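Local structure of D-galactonate dehydratase family member SEN1436 (Salmonella enterica subsp. enterica serovar Enteritidis, 3TW9) at residues G57-L61 against D125-L130; G132-Y136 against L402-L408. The protein catalyses, with low activity and one magnesium ion per subunit, the dehydration of D-gluconate to 2-dehydro-3-deoxy-D-gluconate. All blocks are in the same frame, centred on the assembly; numbering follows the deposited sequence.

Interaction 1 (G57-L61 against D125-L130); sequences GLYGL and DIKGKL
This is a strand-on-helix contact in the N-terminal domain: Lys-129 and Asp-125 of helix 110-131 grip the backbone of strand 59-63, and leucines close one end. Lys-129 runs extended beyond CG, and its NZ donates to Tyr-59 O at 2.9 Å. The ammonium group lies tilted from the plane of that carbonyl. It also reaches the Tyr-59 ring, 4.1 Å from NZ to the centroid and 32° off the normal, an off-centre cation-pi contact. Water 1 sits over the centre of one ring face. It accepts from Lys-129 NZ and Tyr-59 N. The Tyr-59 hydroxyl is hydrogen-bonded to Asp-411.

One turn back along the helix, Asp-125 OD2 takes the N-H of Leu-61 at 2.9 Å with its anti lone pair. In the enolase superfamily the N-terminal capping domain pairs a three-stranded antiparallel sheet with helices. Strand 59-63 is an edge of that sheet within the chain, and the axes of 59-61 and 125-130 run at 132° to each other. Gly-60 has no side chain, and a CB there would run into Ile-126 CG1. That atom therefore sits directly on the strand backbone, 3.5 Å from Gly-60 N.

Beyond the polar grip, Leu-58 spreads its two methyls along the helix. With CG anti to the backbone N (chi1 177°), CD1 meets Lys-129 CB at 3.6 Å and CD2 meets Leu-130 CD2 at 3.8 Å. Met-133 of the second subunit packs on Leu-130.

Interaction 2 (G132-Y136 against L402-L408); sequences GMPVY and LNDKPGL
A single beta bridge ties the turn after helix 110-131 to the loop that follows strand 399-401, joining the N-terminal domain to the C-terminal part of the chain. Gly-407 stands opposite Pro-134. Its N-H donates to Met-133 O at 3.0 Å, and its carbonyl O accepts from Val-135 N at 2.9 Å. Two CA-H...O contacts run beside these bonds: Pro-406 CA lies 3.5 Å from Met-133 O, and Pro-134 CA lies 3.4 Å from Gly-407 O.

Both segments carry local turn motifs. Gly-132 ends the long helix in a Schellman motif, and Pro-134 takes the N-cap position of helix 135-138. Asn-403 OD1 accepts from Lys-405 N in an Asx turn, while its ND2 bonds Gly-409 O.

Next to the bridge, Pro-134 sets CG against the carbonyl oxygens of Asp-404 and Lys-405. Val-135 CG2 touches Leu-408 CD2 at 3.8 Å.

Tyr-136 reaches the start of the loop. Its CG sits between the backbone N and the carbonyl carbon (chi1 64°), which folds the ring back against Pro-134, whose CB lies over one face toward the rim. Leu-402 CD1 comes within 3.7 Å of Tyr-136 CD2, and Asn-403 O lies at the ring edge. The hydroxyl passes Asp-404 CB at 3.6 Å. Water 2 links Tyr-136 OH to Leu-402 O. His-365 of helix 357-369 meets the Tyr-136 ring, and its ND1 accepts from Tyr-136 N.

In the enolase superfamily, chain from beyond the barrel returns to complete the N-terminal capping domain, and residues 402-408 are consistent with that role.

In the fold
Interactions 1 and 2 come in series along the chain, with centres 10 Å apart on the same side of the chain's centre. Helix 110-131 connects them: its last turns carry one side of interaction 1, and the chain leaves it through Gly-132 into helix 135-138. They also touch directly. Asp-125 OD1 probably accepts from Leu-408 N at 2.9 Å, so one carboxylate serves both the strand and the loop. Gly-128 O probably accepts from Met-133 N. The end of helix 110-131 is thus held from two directions, by strand 59-63 and by the loop 402-408, which ties the capping domain to chain from beyond the barrel. Both contacts lie away from the magnesium and substrate sites.

Interaction 1 (G57-L61 against D125-L130)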
loop_
_atom_site.group_PDB
_atom_site.type_symbol
_atom_site.label_atom_id
_atom_site.label_comp_id
_atom_site.label_asym_id
_atom_site.label_seq_id
_atom_site.Cartn_x
_atom_site.Cartn_y
_atom_site.Cartn_z
ATOM N N GLY C 57 -30.232 -0.989 -10.923
ATOM C CA GLY C 57 -29.964 0.173 -10.076
ATOM C C GLY C 57 -28.514 0.304 -9.648
ATOM O O GLY C 57 -28.095 1.382 -9.204
ATOM N N LEU C 58 -27.749 -0.782 -9.778
ATOM C CA LEU C 58 -26.337 -0.795 -9.353
ATOM C C LEU C 58 -25.359 -0.491 -10.489
ATOM O O LEU C 58 -25.242 -1.238 -11.470
ATOM C CB LEU C 58 -25.962 -2.109 -8.669
ATOM C CG LEU C 58 -24.492 -2.288 -8.248
ATOM C CD1 LEU C 58 -24.035 -1.296 -7.167
ATOM C CD2 LEU C 58 -24.302 -3.713 -7.810
ATOM N N TYR C 59 -24.675 0.633 -10.344
ATOM C CA TYR C 59 -23.693 1.084 -11.320
ATOM C C TYR C 59 -22.633 1.865 -10.581
ATOM O O TYR C 59 -22.837 2.246 -9.430
ATOM C CB TYR C 59 -24.322 1.982 -12.388
ATOM C CG TYR C 59 -25.086 3.168 -11.850
ATOM C CD1 TYR C 59 -24.438 4.348 -11.448
ATOM C CD2 TYR C 59 -26.484 3.120 -11.774
ATOM C CE1 TYR C 59 -25.168 5.440 -10.964
ATOM C CE2 TYR C 59 -27.214 4.198 -11.295
ATOM C CZ TYR C 59 -26.562 5.346 -10.902
ATOM O OH TYR C 59 -27.313 6.388 -10.437
ATOM N N GLY C 60 -21.520 2.122 -11.260
ATOM C CA GLY C 60 -20.394 2.817 -10.645
ATOM C C GLY C 60 -19.943 3.914 -11.594
ATOM O O GLY C 60 -20.098 3.790 -12.825
ATOM N N LEU C 61 -19.397 4.985 -11.024
ATOM C CA LEU C 61 -18.880 6.102 -11.788
ATOM C C LEU C 61 -17.400 6.306 -11.496
ATOM O O LEU C 61 -16.965 6.187 -10.336
ATOM C CB LEU C 61 -19.607 7.410 -11.485
ATOM C CG LEU C 61 -21.112 7.375 -11.721
ATOM C CD1 LEU C 61 -21.670 8.696 -11.224
ATOM C CD2 LEU C 61 -21.386 7.136 -13.204
ATOM N N ASP C 125 -16.574 2.385 -6.621
ATOM C CA ASP C 125 -17.938 2.889 -6.394
ATOM C C ASP C 125 -18.914 1.707 -6.227
ATOM O O ASP C 125 -19.621 1.630 -5.226
ATOM C CB ASP C 125 -18.344 3.788 -7.586
ATOM C CG ASP C 125 -19.554 4.690 -7.301
ATOM O OD1 ASP C 125 -19.817 5.026 -6.134
ATOM O OD2 ASP C 125 -20.203 5.098 -8.288
ATOM N N ILE C 126 -18.906 0.781 -7.194
ATOM C CA ILE C 126 -19.706 -0.427 -7.140
ATOM C C ILE C 126 -19.456 -1.216 -5.861
ATOM O O ILE C 126 -20.406 -1.586 -5.176
ATOM C CB ILE C 126 -19.552 -1.296 -8.420
ATOM C CG1 ILE C 126 -20.313 -0.662 -9.585
ATOM C CG2 ILE C 126 -20.055 -2.729 -8.214
ATOM C CD1 ILE C 126 -19.705 -1.040 -10.946
ATOM N N LYS C 127 -18.185 -1.427 -5.502
ATOM C CA LYS C 127 -17.851 -2.162 -4.274
ATOM C C LYS C 127 -18.403 -1.477 -3.002
ATOM O O LYS C 127 -18.918 -2.152 -2.109
ATOM C CB LYS C 127 -16.325 -2.376 -4.163
ATOM C CG LYS C 127 -15.902 -3.413 -3.080
ATOM C CD LYS C 127 -14.416 -3.782 -3.195
ATOM C CE LYS C 127 -14.127 -4.725 -4.388
ATOM N NZ LYS C 127 -14.374 -6.165 -4.111
ATOM N N GLY C 128 -18.285 -0.158 -2.941
ATOM C CA GLY C 128 -18.846 0.640 -1.840
ATOM C C GLY C 128 -20.359 0.570 -1.747
ATOM O O GLY C 128 -20.904 0.391 -0.651
ATOM N N LYS C 129 -21.037 0.701 -2.891
ATOM C CA LYS C 129 -22.488 0.506 -2.960
ATOM C C LYS C 129 -22.883 -0.881 -2.479
ATOM O O LYS C 129 -23.766 -1.004 -1.651
ATOM C CB LYS C 129 -23.037 0.814 -4.368
ATOM C CG LYS C 129 -22.879 2.294 -4.739
ATOM C CD LYS C 129 -23.342 2.582 -6.129
ATOM C CE LYS C 129 -23.248 4.053 -6.449
ATOM N NZ LYS C 129 -23.907 4.344 -7.758
ATOM N N LEU C 130 -22.202 -1.916 -2.959
ATOM C CA LEU C 130 -22.461 -3.282 -2.511
ATOM C C LEU C 130 -22.253 -3.489 -1.014
ATOM O O LEU C 130 -23.042 -4.181 -0.360
ATOM C CB LEU C 130 -21.608 -4.294 -3.279
ATOM C CG LEU C 130 -22.040 -4.708 -4.682
ATOM C CD1 LEU C 130 -20.916 -5.520 -5.282
ATOM C CD2 LEU C 130 -23.335 -5.509 -4.657
HETATM O O HOH W 1 -26.095 2.514 -8.149
#

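Interaction 2 (G132-Y136 against L402-L408)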
loop_
_atom_site.group_PDB
_atom_site.type_symbol
_atom_site.label_atom_id
_atom_site.label_comp_id
_atom_site.label_asym_id
_atom_site.label_seq_id
_atom_site.Cartn_x
_atom_site.Cartn_y
_atom_site.Cartn_z
ATOM N N GLY C 132 -22.552 -1.200 1.247
ATOM C CA GLY C 132 -23.208 -0.123 1.978
ATOM C C GLY C 132 -22.241 0.774 2.753
ATOM O O GLY C 132 -22.526 1.162 3.888
ATOM N N MET C 133 -21.086 1.094 2.164
ATOM C CA MET C 133 -20.126 1.952 2.864
ATOM C C MET C 133 -19.345 2.839 1.919
ATOM O O MET C 133 -19.171 2.475 0.754
ATOM C CB MET C 133 -19.236 1.164 3.879
ATOM C CG MET C 133 -18.437 0.004 3.382
ATOM S SD MET C 133 -17.669 -0.951 4.745
ATOM C CE MET C 133 -19.027 -1.673 5.659
ATOM N N PRO C 134 -18.945 4.038 2.391
ATOM C CA PRO C 134 -18.162 4.917 1.567
ATOM C C PRO C 134 -16.852 4.225 1.209
ATOM O O PRO C 134 -16.413 3.339 1.948
ATOM C CB PRO C 134 -17.895 6.104 2.481
ATOM C CG PRO C 134 -19.026 6.103 3.464
ATOM C CD PRO C 134 -19.265 4.656 3.699
ATOM N N VAL C 135 -16.243 4.625 0.088
ATOM C CA VAL C 135 -14.942 4.082 -0.300
ATOM C C VAL C 135 -13.886 4.303 0.810
ATOM O O VAL C 135 -13.101 3.390 1.086
ATOM C CB VAL C 135 -14.473 4.616 -1.693
ATOM C CG1 VAL C 135 -13.012 4.265 -1.966
ATOM C CG2 VAL C 135 -15.333 4.011 -2.805
ATOM N N TYR C 136 -13.888 5.472 1.471
ATOM C CA TYR C 136 -12.941 5.714 2.587
ATOM C C TYR C 136 -13.069 4.657 3.679
ATOM O O TYR C 136 -12.093 4.306 4.318
ATOM C CB TYR C 136 -13.011 7.152 3.163
ATOM C CG TYR C 136 -14.341 7.555 3.825
ATOM C CD1 TYR C 136 -14.697 7.095 5.101
ATOM C CD2 TYR C 136 -15.193 8.462 3.193
ATOM C CE1 TYR C 136 -15.896 7.496 5.700
ATOM C CE2 TYR C 136 -16.390 8.878 3.787
ATOM C CZ TYR C 136 -16.730 8.392 5.037
ATOM O OH TYR C 136 -17.913 8.803 5.606
ATOM N N LEU C 402 -16.986 15.108 3.218
ATOM C CA LEU C 402 -17.654 14.168 2.338
ATOM C C LEU C 402 -18.971 13.736 2.955
ATOM O O LEU C 402 -19.038 13.540 4.168
ATOM C CB LEU C 402 -16.793 12.916 2.145
ATOM C CG LEU C 402 -15.582 12.980 1.219
ATOM C CD1 LEU C 402 -14.860 11.626 1.267
ATOM C CD2 LEU C 402 -15.953 13.348 -0.213
ATOM N N ASN C 403 -20.002 13.559 2.120
ATOM C CA ASN C 403 -21.212 12.869 2.584
ATOM C C ASN C 403 -20.842 11.433 2.915
ATOM O O ASN C 403 -19.790 10.948 2.473
ATOM C CB ASN C 403 -22.387 12.986 1.586
ATOM C CG ASN C 403 -22.182 12.178 0.289
ATOM O OD1 ASN C 403 -21.956 10.975 0.324
ATOM N ND2 ASN C 403 -22.298 12.850 -0.859
ATOM N N ASP C 404 -21.678 10.754 3.695
ATOM C CA ASP C 404 -21.374 9.375 4.084
ATOM C C ASP C 404 -22.169 8.323 3.303
ATOM O O ASP C 404 -22.370 7.210 3.778
ATOM C CB ASP C 404 -21.473 9.177 5.613
ATOM C CG ASP C 404 -22.883 9.376 6.164
ATOM O OD1 ASP C 404 -23.744 9.994 5.496
ATOM O OD2 ASP C 404 -23.126 8.906 7.293
ATOM N N LYS C 405 -22.609 8.680 2.098
ATOM C CA LYS C 405 -23.300 7.722 1.235
ATOM C C LYS C 405 -22.338 6.615 0.737
ATOM O O LYS C 405 -21.113 6.834 0.675
ATOM C CB LYS C 405 -23.953 8.439 0.055
ATOM C CG LYS C 405 -25.016 9.483 0.463
ATOM C CD LYS C 405 -25.409 10.365 -0.708
ATOM C CE LYS C 405 -26.336 9.636 -1.677
ATOM N NZ LYS C 405 -26.557 10.439 -2.911
ATOM N N PRO C 406 -22.883 5.431 0.382
ATOM C CA PRO C 406 -22.030 4.342 -0.101
ATOM C C PRO C 406 -21.297 4.681 -1.395
ATOM O O PRO C 406 -21.736 5.557 -2.155
ATOM C CB PRO C 406 -23.017 3.187 -0.335
ATOM C CG PRO C 406 -24.151 3.473 0.572
ATOM C CD PRO C 406 -24.282 4.976 0.553
ATOM N N GLY C 407 -20.187 3.987 -1.635
ATOM C CA GLY C 407 -19.388 4.241 -2.825
ATOM C C GLY C 407 -18.629 5.557 -2.736
ATOM O O GLY C 407 -18.146 5.941 -1.672
ATOM N N LEU C 408 -18.540 6.258 -3.856
ATOM C CA LEU C 408 -17.947 7.595 -3.873
ATOM C C LEU C 408 -18.901 8.711 -3.426
ATOM O O LEU C 408 -18.479 9.868 -3.289
ATOM C CB LEU C 408 -17.339 7.917 -5.255
ATOM C CG LEU C 408 -16.156 7.013 -5.677
ATOM C CD1 LEU C 408 -15.800 7.180 -7.166
ATOM C CD2 LEU C 408 -14.925 7.244 -4.787
HETATM O O HOH W 2 -18.509 11.448 5.738
#